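Local coordinates for protein polyketide cyclase / dehydrase and lipid transport (PDB 3P51) that is of unknown function but has a Bet v 1-like fold and probably binds a hydrophobic small molecule in its cavity, at residues A[7-21]-A[133-145]. Numbering follows the deposited sequence.
Sequences SIVVDAPVERVWSRI and LADLAAEFTSESR
Phe140, the first residue past helix 120-139, packs its side chain against Val10, Ala12 and Val17, at the place in this Bet v 1-like helix-grip fold where the long C-terminal helix meets the first strand and the helix after it. Its chi1 of -64° sets CG anti to the carbonyl carbon and aims the ring at helix 14-21. Glu139 CG lies over the centre of one ring face and Val17 CG2 over the opposite one, toward the rim. Val10 CG1 presses on Phe140 CB, and Ala12 CB comes to 3.6 Å from Phe140 CD1. Arg16 brings its guanidinium to the ring edge, the two planes 74° apart. Arg20 CB is at the edge too, 4.0 Å from Phe140 CZ; beyond it the chain bends at chi2 (72°), and the guanidinium grips Glu139 side-on, NE to OE2 at 2.6 Å and NH2 to OE1 at 3.2 Å. A methionine in place of Arg20 would probably leave the Glu139 carboxylate without its charge partner and free to swing, and would also cost Ser28 its bond from NH1. Earlier in the helix, Ile8 CD1 reaches Leu133 CB and Ala137 CB. At the far end, in a poorly ordered tail, Arg145 lays a guanidinium face against Ala12 and Pro13, while NE and NH2 both converge, each at 3.0 Å, on Asp11 OD1.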
loop_
_atom_site.group_PDB
_atom_site.type_symbol
_atom_site.label_atom_id
_atom_site.label_comp_id
_atom_site.label_asym_id
_atom_site.label_seq_id
_atom_site.Cartn_x
_atom_site.Cartn_y
_atom_site.Cartn_z
ATOM N N SER A 7 -16.140 1.349 9.704
ATOM C CA SER A 7 -16.480 0.524 8.559
ATOM C C SER A 7 -17.836 -0.147 8.730
ATOM O O SER A 7 -18.327 -0.318 9.849
ATOM C CB SER A 7 -15.382 -0.517 8.324
ATOM O OG SER A 7 -15.233 -1.370 9.447
ATOM N N ILE A 8 -18.446 -0.496 7.604
ATOM C CA ILE A 8 -19.742 -1.164 7.575
ATOM C C ILE A 8 -19.808 -2.080 6.357
ATOM O O ILE A 8 -19.026 -1.928 5.411
ATOM C CB ILE A 8 -20.889 -0.165 7.406
ATOM C CG1 ILE A 8 -20.687 0.624 6.111
ATOM C CG2 ILE A 8 -20.988 0.765 8.608
ATOM C CD1 ILE A 8 -21.856 1.498 5.747
ATOM N N VAL A 9 -20.748 -3.025 6.387
ATOM C CA VAL A 9 -21.090 -3.816 5.209
ATOM C C VAL A 9 -22.427 -3.351 4.633
ATOM O O VAL A 9 -23.400 -3.184 5.355
ATOM C CB VAL A 9 -21.152 -5.308 5.534
ATOM C CG1 VAL A 9 -21.717 -6.103 4.338
ATOM C CG2 VAL A 9 -19.758 -5.805 5.899
ATOM N N VAL A 10 -22.449 -3.127 3.325
ATOM C CA VAL A 10 -23.614 -2.582 2.633
ATOM C C VAL A 10 -24.187 -3.649 1.696
ATOM O O VAL A 10 -23.447 -4.227 0.889
ATOM C CB VAL A 10 -23.200 -1.342 1.803
ATOM C CG1 VAL A 10 -24.321 -0.882 0.926
ATOM C CG2 VAL A 10 -22.741 -0.208 2.711
ATOM N N ASP A 11 -25.491 -3.918 1.793
ATOM C CA ASP A 11 -26.109 -4.971 0.979
ATOM C C ASP A 11 -26.408 -4.518 -0.456
ATOM O O ASP A 11 -27.569 -4.363 -0.848
ATOM C CB ASP A 11 -27.377 -5.537 1.639
ATOM C CG ASP A 11 -27.866 -6.828 0.968
ATOM O OD1 ASP A 11 -27.516 -7.066 -0.206
ATOM O OD2 ASP A 11 -28.596 -7.614 1.610
ATOM N N ALA A 12 -25.347 -4.316 -1.227
ATOM C CA ALA A 12 -25.453 -3.973 -2.636
ATOM C C ALA A 12 -24.117 -4.282 -3.293
ATOM O O ALA A 12 -23.080 -4.284 -2.628
ATOM C CB ALA A 12 -25.790 -2.513 -2.799
ATOM N N PRO A 13 -24.136 -4.563 -4.599
ATOM C CA PRO A 13 -22.882 -4.902 -5.274
ATOM C C PRO A 13 -21.956 -3.700 -5.324
ATOM O O PRO A 13 -22.418 -2.557 -5.325
ATOM C CB PRO A 13 -23.329 -5.347 -6.674
ATOM C CG PRO A 13 -24.714 -4.853 -6.842
ATOM C CD PRO A 13 -25.312 -4.695 -5.478
ATOM N N VAL A 14 -20.653 -3.960 -5.340
ATOM C CA VAL A 14 -19.663 -2.895 -5.216
ATOM C C VAL A 14 -19.760 -1.881 -6.356
ATOM O O VAL A 14 -19.529 -0.695 -6.142
ATOM C CB VAL A 14 -18.232 -3.467 -5.104
ATOM C CG1 VAL A 14 -17.784 -4.059 -6.441
ATOM C CG2 VAL A 14 -17.245 -2.403 -4.614
ATOM N N GLU A 15 -20.101 -2.341 -7.560
ATOM C CA GLU A 15 -20.249 -1.442 -8.709
ATOM C C GLU A 15 -21.341 -0.406 -8.468
ATOM O O GLU A 15 -21.226 0.747 -8.886
ATOM C CB GLU A 15 -20.578 -2.215 -9.983
ATOM C CG GLU A 15 -19.460 -3.114 -10.515
ATOM C CD GLU A 15 -19.380 -4.461 -9.808
ATOM O OE1 GLU A 15 -20.331 -4.810 -9.066
ATOM O OE2 GLU A 15 -18.362 -5.168 -10.003
ATOM N N ARG A 16 -22.410 -0.826 -7.805
ATOM C CA ARG A 16 -23.517 0.074 -7.502
ATOM C C ARG A 16 -23.149 1.072 -6.408
ATOM O O ARG A 16 -23.454 2.274 -6.502
ATOM C CB ARG A 16 -24.737 -0.741 -7.082
ATOM C CG ARG A 16 -26.023 0.045 -6.989
ATOM C CD ARG A 16 -27.182 -0.817 -7.452
ATOM N NE ARG A 16 -28.470 -0.198 -7.162
ATOM C CZ ARG A 16 -29.202 -0.473 -6.087
ATOM N NH1 ARG A 16 -28.772 -1.357 -5.194
ATOM N NH2 ARG A 16 -30.366 0.136 -5.904
ATOM N N VAL A 17 -22.505 0.583 -5.356
ATOM C CA VAL A 17 -22.093 1.477 -4.281
ATOM C C VAL A 17 -21.099 2.500 -4.812
ATOM O O VAL A 17 -21.220 3.688 -4.537
ATOM C CB VAL A 17 -21.474 0.728 -3.095
ATOM C CG1 VAL A 17 -21.138 1.715 -2.002
ATOM C CG2 VAL A 17 -22.444 -0.332 -2.561
ATOM N N TRP A 18 -20.116 2.040 -5.581
ATOM C CA TRP A 18 -19.130 2.959 -6.148
ATOM C C TRP A 18 -19.817 4.002 -7.026
ATOM O O TRP A 18 -19.538 5.192 -6.925
ATOM C CB TRP A 18 -18.058 2.193 -6.943
ATOM C CG TRP A 18 -16.935 3.070 -7.483
ATOM C CD1 TRP A 18 -16.565 3.212 -8.797
ATOM C CD2 TRP A 18 -16.059 3.926 -6.730
ATOM N NE1 TRP A 18 -15.513 4.093 -8.901
ATOM C CE2 TRP A 18 -15.178 4.540 -7.652
ATOM C CE3 TRP A 18 -15.922 4.221 -5.369
ATOM C CZ2 TRP A 18 -14.176 5.442 -7.257
ATOM C CZ3 TRP A 18 -14.922 5.133 -4.970
ATOM C CH2 TRP A 18 -14.069 5.726 -5.915
ATOM N N SER A 19 -20.726 3.556 -7.890
ATOM C CA SER A 19 -21.399 4.480 -8.793
ATOM C C SER A 19 -22.049 5.623 -8.019
ATOM O O SER A 19 -22.134 6.758 -8.496
ATOM C CB SER A 19 -22.437 3.747 -9.648
ATOM O OG SER A 19 -23.262 4.685 -10.310
ATOM N N ARG A 20 -22.502 5.316 -6.812
ATOM C CA ARG A 20 -23.198 6.288 -5.983
ATOM C C ARG A 20 -22.255 7.291 -5.286
ATOM O O ARG A 20 -22.587 8.470 -5.173
ATOM C CB ARG A 20 -24.049 5.551 -4.942
ATOM C CG ARG A 20 -24.904 6.462 -4.051
ATOM C CD ARG A 20 -26.066 7.069 -4.830
ATOM N NE ARG A 20 -27.062 7.675 -3.942
ATOM C CZ ARG A 20 -27.304 8.981 -3.845
ATOM N NH1 ARG A 20 -26.623 9.842 -4.591
ATOM N NH2 ARG A 20 -28.241 9.423 -3.007
ATOM N N ILE A 21 -21.088 6.833 -4.825
ATOM C CA ILE A 21 -20.213 7.680 -4.000
ATOM C C ILE A 21 -18.983 8.225 -4.723
ATOM O O ILE A 21 -18.220 8.982 -4.147
ATOM C CB ILE A 21 -19.698 6.918 -2.770
ATOM C CG1 ILE A 21 -18.789 5.762 -3.198
ATOM C CG2 ILE A 21 -20.864 6.410 -1.930
ATOM C CD1 ILE A 21 -17.786 5.352 -2.148
ATOM N N LEU A 133 -21.634 6.960 7.072
ATOM C CA LEU A 133 -21.727 5.554 6.699
ATOM C C LEU A 133 -23.140 5.009 6.908
ATOM O O LEU A 133 -23.636 4.227 6.098
ATOM C CB LEU A 133 -20.714 4.723 7.483
ATOM C CG LEU A 133 -19.248 4.965 7.129
ATOM C CD1 LEU A 133 -18.325 4.233 8.079
ATOM C CD2 LEU A 133 -18.963 4.544 5.694
ATOM N N ALA A 134 -23.783 5.422 7.996
ATOM C CA ALA A 134 -25.148 4.985 8.296
ATOM C C ALA A 134 -26.140 5.395 7.206
ATOM O O ALA A 134 -27.050 4.635 6.872
ATOM C CB ALA A 134 -25.591 5.517 9.655
ATOM N N ASP A 135 -25.968 6.596 6.653
ATOM C CA ASP A 135 -26.755 7.011 5.489
ATOM C C ASP A 135 -26.519 6.076 4.301
ATOM O O ASP A 135 -27.451 5.666 3.606
ATOM C CB ASP A 135 -26.401 8.445 5.080
ATOM C CG ASP A 135 -27.100 9.490 5.936
ATOM O OD1 ASP A 135 -28.017 9.119 6.698
ATOM O OD2 ASP A 135 -26.735 10.687 5.845
ATOM N N LEU A 136 -25.257 5.742 4.066
ATOM C CA LEU A 136 -24.898 4.912 2.921
ATOM C C LEU A 136 -25.551 3.540 3.043
ATOM O O LEU A 136 -26.113 3.018 2.082
ATOM C CB LEU A 136 -23.374 4.805 2.791
ATOM C CG LEU A 136 -22.847 4.204 1.486
ATOM C CD1 LEU A 136 -23.514 4.872 0.295
ATOM C CD2 LEU A 136 -21.339 4.370 1.420
ATOM N N ALA A 137 -25.496 2.971 4.240
ATOM C CA ALA A 137 -26.128 1.685 4.509
ATOM C C ALA A 137 -27.644 1.766 4.385
ATOM O O ALA A 137 -28.273 0.887 3.802
ATOM C CB ALA A 137 -25.743 1.190 5.892
ATOM N N ALA A 138 -28.237 2.820 4.935
ATOM C CA ALA A 138 -29.686 2.946 4.907
ATOM C C ALA A 138 -30.194 3.004 3.473
ATOM O O ALA A 138 -31.296 2.545 3.178
ATOM C CB ALA A 138 -30.144 4.169 5.692
ATOM N N GLU A 139 -29.384 3.559 2.579
ATOM C CA GLU A 139 -29.777 3.648 1.179
ATOM C C GLU A 139 -29.737 2.283 0.477
ATOM O O GLU A 139 -30.522 2.017 -0.430
ATOM C CB GLU A 139 -28.913 4.669 0.436
ATOM C CG GLU A 139 -29.082 4.599 -1.068
ATOM C CD GLU A 139 -28.849 5.928 -1.762
ATOM O OE1 GLU A 139 -28.861 6.985 -1.085
ATOM O OE2 GLU A 139 -28.670 5.905 -3.000
ATOM N N PHE A 140 -28.826 1.420 0.909
ATOM C CA PHE A 140 -28.682 0.101 0.303
ATOM C C PHE A 140 -29.002 -1.004 1.305
ATOM O O PHE A 140 -28.094 -1.643 1.851
ATOM C CB PHE A 140 -27.257 -0.097 -0.224
ATOM C CG PHE A 140 -26.885 0.830 -1.341
ATOM C CD1 PHE A 140 -27.480 0.714 -2.583
ATOM C CD2 PHE A 140 -25.929 1.809 -1.155
ATOM C CE1 PHE A 140 -27.132 1.561 -3.615
ATOM C CE2 PHE A 140 -25.576 2.657 -2.187
ATOM C CZ PHE A 140 -26.180 2.533 -3.416
ATOM N N THR A 141 -30.289 -1.234 1.542
ATOM C CA THR A 141 -30.701 -2.221 2.532
ATOM C C THR A 141 -30.814 -3.623 1.933
ATOM O O THR A 141 -30.913 -3.785 0.714
ATOM C CB THR A 141 -32.029 -1.822 3.193
ATOM O OG1 THR A 141 -31.933 -0.477 3.674
ATOM C CG2 THR A 141 -32.346 -2.744 4.362
ATOM N N SER A 142 -30.787 -4.632 2.798
ATOM C CA SER A 142 -30.945 -6.019 2.376
ATOM C C SER A 142 -32.288 -6.239 1.682
ATOM O O SER A 142 -32.517 -7.278 1.063
ATOM C CB SER A 142 -30.810 -6.959 3.580
ATOM O OG SER A 142 -30.936 -8.316 3.187
ATOM N N GLU A 143 -33.170 -5.250 1.791
ATOM C CA GLU A 143 -34.487 -5.307 1.166
ATOM C C GLU A 143 -34.632 -4.248 0.073
ATOM O O GLU A 143 -35.438 -4.398 -0.846
ATOM C CB GLU A 143 -35.590 -5.161 2.221
ATOM C CG GLU A 143 -35.345 -4.057 3.243
ATOM C CD GLU A 143 -36.192 -2.824 2.991
ATOM O OE1 GLU A 143 -35.946 -1.787 3.646
ATOM O OE2 GLU A 143 -37.107 -2.894 2.141
ATOM N N SER A 144 -33.847 -3.179 0.177
ATOM C CA SER A 144 -33.797 -2.159 -0.862
ATOM C C SER A 144 -33.162 -2.743 -2.123
ATOM O O SER A 144 -33.205 -2.137 -3.196
ATOM C CB SER A 144 -33.009 -0.938 -0.382
ATOM O OG SER A 144 -33.104 0.128 -1.310
ATOM N N ARG A 145 -32.564 -3.922 -1.976
ATOM C CA ARG A 145 -32.052 -4.683 -3.110
ATOM C C ARG A 145 -33.103 -5.704 -3.566
ATOM O O ARG A 145 -32.862 -6.912 -3.564
ATOM C CB ARG A 145 -30.716 -5.363 -2.752
ATOM C CG ARG A 145 -30.279 -6.470 -3.716
ATOM C CD ARG A 145 -28.818 -6.371 -4.142
ATOM N NE ARG A 145 -27.888 -6.952 -3.176
ATOM C CZ ARG A 145 -26.789 -7.627 -3.508
ATOM N NH1 ARG A 145 -26.487 -7.826 -4.785
ATOM N NH2 ARG A 145 -25.995 -8.115 -2.565
#